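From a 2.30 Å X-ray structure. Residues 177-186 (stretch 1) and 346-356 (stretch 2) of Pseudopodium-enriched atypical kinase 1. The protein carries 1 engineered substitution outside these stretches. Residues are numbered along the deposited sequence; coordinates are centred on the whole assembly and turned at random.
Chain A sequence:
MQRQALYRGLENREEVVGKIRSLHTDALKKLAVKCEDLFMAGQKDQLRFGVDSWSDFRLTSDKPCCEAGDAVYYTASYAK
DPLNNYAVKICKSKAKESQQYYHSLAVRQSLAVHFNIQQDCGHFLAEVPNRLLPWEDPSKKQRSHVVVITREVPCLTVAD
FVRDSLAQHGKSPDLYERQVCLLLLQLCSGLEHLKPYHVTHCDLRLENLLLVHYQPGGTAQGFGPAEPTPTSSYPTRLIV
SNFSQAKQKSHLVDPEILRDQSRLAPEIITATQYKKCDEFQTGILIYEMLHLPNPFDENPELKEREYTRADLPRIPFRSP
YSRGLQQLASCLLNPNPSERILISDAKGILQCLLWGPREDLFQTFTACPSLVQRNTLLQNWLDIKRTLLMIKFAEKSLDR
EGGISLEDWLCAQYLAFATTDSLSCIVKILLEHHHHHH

Stretch 1, residues 177-186: ERQVCLLLLQ
Stretch 2 346-356: AKGILQCLLWG

Arg-178, extended with chi1 to chi3 all t and chi4 at 89°, reaches the end of the second helix and donates from NH1 to Leu-354 O (3.2 Å, 151° at the hydrogen); a weak hydrogen bond from NH2 to the same Leu-354 O spans 3.4 Å. Leu-354 CD2 lies over one face of the guanidinium, and Trp-355 NE1 sits at its edge, 3.5 Å from Arg-178 NH2. Both segments are helical, 177-186 throughout and 346-354, with axes 9.4 Å apart at closest approach and running nearly antiparallel (150°, signed -150°). Trp-355 leaves helical geometry (phi/psi -130/-23; chi1 m at -45°, chi2 -80°). The register is set by Leu-185 and Lys-347, whose CA atoms are 5.9 Å apart. Two leucines interlock as knobs. Leu-185 (t, p) enters the hole formed by Lys-347, Leu-350, Gln-351 and Leu-354, its CD1 3.6 Å from Lys-347 CG and 3.7 Å from Gln-351 CG. Leu-354 (m, t) fits among Arg-178, Cys-181, Leu-182 and Leu-185, with CD2 3.7 Å from Cys-181 CB and CD1 3.8 Å from Leu-182 CD2. Leu-350 (m, t) points toward the first helix and presses CD1 to 3.6 Å from Leu-184 CB. Leu-185 CD2 meets the Trp-355 ring edge at CH2 (3.7 Å), extending the apolar packing beyond the helix.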

# COMPACT_ATOMS: atom_id res chain seq x y z
N GLU A 177 -12.52 5.27 26.47
CA GLU A 177 -11.29 5.87 26.96
C GLU A 177 -10.17 5.83 25.92
O GLU A 177 -9.21 6.60 26.04
CB GLU A 177 -10.85 5.20 28.26
CG GLU A 177 -11.85 5.36 29.39
CD GLU A 177 -11.27 5.06 30.76
OE1 GLU A 177 -10.06 4.74 30.85
OE2 GLU A 177 -12.02 5.16 31.76
N ARG A 178 -10.28 4.96 24.92
CA ARG A 178 -9.34 5.02 23.80
C ARG A 178 -9.64 6.22 22.91
O ARG A 178 -8.72 6.90 22.44
CB ARG A 178 -9.36 3.72 23.00
CG ARG A 178 -8.36 3.70 21.85
CD ARG A 178 -8.26 2.35 21.17
NE ARG A 178 -7.26 2.37 20.11
CZ ARG A 178 -5.97 2.08 20.28
NH1 ARG A 178 -5.53 1.73 21.49
NH2 ARG A 178 -5.13 2.13 19.26
N GLN A 179 -10.93 6.49 22.66
CA GLN A 179 -11.30 7.69 21.91
C GLN A 179 -10.83 8.95 22.63
O GLN A 179 -10.47 9.93 21.98
CB GLN A 179 -12.81 7.75 21.69
CG GLN A 179 -13.39 6.59 20.90
CD GLN A 179 -14.89 6.73 20.69
OE1 GLN A 179 -15.34 7.60 19.94
NE2 GLN A 179 -15.66 5.89 21.36
N VAL A 180 -10.85 8.94 23.97
CA VAL A 180 -10.36 10.08 24.73
C VAL A 180 -8.88 10.30 24.45
O VAL A 180 -8.44 11.44 24.23
CB VAL A 180 -10.64 9.88 26.23
CG1 VAL A 180 -9.89 10.91 27.06
CG2 VAL A 180 -12.14 9.98 26.50
N CYS A 181 -8.09 9.22 24.44
CA CYS A 181 -6.67 9.35 24.13
C CYS A 181 -6.45 9.89 22.72
O CYS A 181 -5.54 10.68 22.48
CB CYS A 181 -5.96 8.00 24.30
SG CYS A 181 -5.85 7.42 26.01
N LEU A 182 -7.29 9.46 21.77
CA LEU A 182 -7.14 9.93 20.39
C LEU A 182 -7.48 11.40 20.26
O LEU A 182 -6.82 12.13 19.51
CB LEU A 182 -8.00 9.08 19.45
CG LEU A 182 -7.40 7.74 19.05
CD1 LEU A 182 -8.42 6.88 18.33
CD2 LEU A 182 -6.16 7.95 18.18
N LEU A 183 -8.51 11.87 20.97
CA LEU A 183 -8.83 13.29 20.95
C LEU A 183 -7.75 14.10 21.66
O LEU A 183 -7.36 15.17 21.18
CB LEU A 183 -10.19 13.53 21.59
CG LEU A 183 -11.39 12.92 20.87
CD1 LEU A 183 -12.70 13.34 21.54
CD2 LEU A 183 -11.39 13.29 19.40
N LEU A 184 -7.26 13.60 22.80
CA LEU A 184 -6.20 14.31 23.51
C LEU A 184 -4.92 14.36 22.69
O LEU A 184 -4.17 15.35 22.77
CB LEU A 184 -5.94 13.64 24.86
CG LEU A 184 -7.03 13.79 25.93
CD1 LEU A 184 -6.71 12.94 27.15
CD2 LEU A 184 -7.21 15.25 26.32
N LEU A 185 -4.64 13.32 21.90
CA LEU A 185 -3.46 13.32 21.05
C LEU A 185 -3.55 14.42 19.99
O LEU A 185 -2.56 15.09 19.70
CB LEU A 185 -3.29 11.95 20.39
CG LEU A 185 -2.05 11.77 19.53
CD1 LEU A 185 -0.80 12.00 20.36
CD2 LEU A 185 -2.02 10.38 18.90
N GLN A 186 -4.73 14.60 19.40
CA GLN A 186 -4.90 15.67 18.42
C GLN A 186 -4.79 17.04 19.08
O GLN A 186 -4.26 17.98 18.48
CB GLN A 186 -6.25 15.53 17.71
CG GLN A 186 -6.41 14.23 16.95
CD GLN A 186 -7.75 14.14 16.25
OE1 GLN A 186 -8.04 14.92 15.34
NE2 GLN A 186 -8.57 13.19 16.67
N ALA A 346 3.55 15.05 26.93
CA ALA A 346 2.18 14.54 27.00
C ALA A 346 1.81 13.81 25.71
O ALA A 346 1.12 12.79 25.75
CB ALA A 346 1.20 15.68 27.27
N LYS A 347 2.25 14.33 24.57
CA LYS A 347 2.00 13.65 23.30
C LYS A 347 2.64 12.26 23.29
O LYS A 347 2.01 11.29 22.87
CB LYS A 347 2.52 14.49 22.14
CG LYS A 347 2.21 13.93 20.76
CD LYS A 347 2.52 14.94 19.67
CE LYS A 347 2.04 14.45 18.31
NZ LYS A 347 2.26 15.48 17.26
N GLY A 348 3.88 12.16 23.77
CA GLY A 348 4.54 10.86 23.80
C GLY A 348 3.87 9.88 24.73
O GLY A 348 3.85 8.68 24.44
N ILE A 349 3.31 10.36 25.84
CA ILE A 349 2.56 9.48 26.73
C ILE A 349 1.31 8.97 26.04
O ILE A 349 1.01 7.77 26.06
CB ILE A 349 2.23 10.22 28.04
CG1 ILE A 349 3.52 10.51 28.83
CG2 ILE A 349 1.25 9.42 28.89
CD1 ILE A 349 3.29 11.17 30.17
N LEU A 350 0.56 9.88 25.40
CA LEU A 350 -0.66 9.47 24.70
C LEU A 350 -0.35 8.50 23.57
O LEU A 350 -1.09 7.53 23.37
CB LEU A 350 -1.38 10.71 24.17
CG LEU A 350 -1.99 11.61 25.24
CD1 LEU A 350 -2.38 12.96 24.65
CD2 LEU A 350 -3.19 10.94 25.88
N GLN A 351 0.73 8.73 22.83
CA GLN A 351 1.14 7.78 21.80
C GLN A 351 1.49 6.43 22.41
O GLN A 351 1.19 5.38 21.83
CB GLN A 351 2.34 8.34 21.03
CG GLN A 351 2.01 9.55 20.17
CD GLN A 351 3.25 10.26 19.67
OE1 GLN A 351 4.28 10.25 20.33
NE2 GLN A 351 3.14 10.88 18.50
N CYS A 352 2.11 6.44 23.59
CA CYS A 352 2.47 5.18 24.24
C CYS A 352 1.23 4.42 24.71
O CYS A 352 1.18 3.19 24.61
CB CYS A 352 3.41 5.44 25.42
SG CYS A 352 3.88 3.94 26.30
N LEU A 353 0.23 5.14 25.23
CA LEU A 353 -0.99 4.47 25.67
C LEU A 353 -1.77 3.89 24.49
O LEU A 353 -2.45 2.87 24.64
CB LEU A 353 -1.87 5.43 26.46
CG LEU A 353 -1.28 6.03 27.74
CD1 LEU A 353 -2.29 6.95 28.42
CD2 LEU A 353 -0.81 4.94 28.69
N LEU A 354 -1.69 4.52 23.32
CA LEU A 354 -2.45 4.07 22.16
C LEU A 354 -1.75 2.92 21.44
O LEU A 354 -2.37 1.88 21.17
CB LEU A 354 -2.68 5.24 21.21
CG LEU A 354 -3.69 6.28 21.69
CD1 LEU A 354 -3.54 7.58 20.92
CD2 LEU A 354 -5.10 5.73 21.55
N TRP A 355 -0.47 3.08 21.12
CA TRP A 355 0.28 2.06 20.40
C TRP A 355 1.61 1.70 21.04
O TRP A 355 2.11 0.59 20.78
CB TRP A 355 0.57 2.52 18.96
CG TRP A 355 -0.61 3.11 18.28
CD1 TRP A 355 -1.65 2.43 17.69
CD2 TRP A 355 -0.89 4.50 18.09
NE1 TRP A 355 -2.55 3.32 17.16
CE2 TRP A 355 -2.11 4.60 17.39
CE3 TRP A 355 -0.22 5.67 18.46
CZ2 TRP A 355 -2.67 5.82 17.05
CZ3 TRP A 355 -0.79 6.89 18.12
CH2 TRP A 355 -2.00 6.95 17.42
N GLY A 356 2.20 2.57 21.86
CA GLY A 356 3.54 2.39 22.38
C GLY A 356 3.68 1.16 23.25
O GLY A 356 2.71 0.42 23.48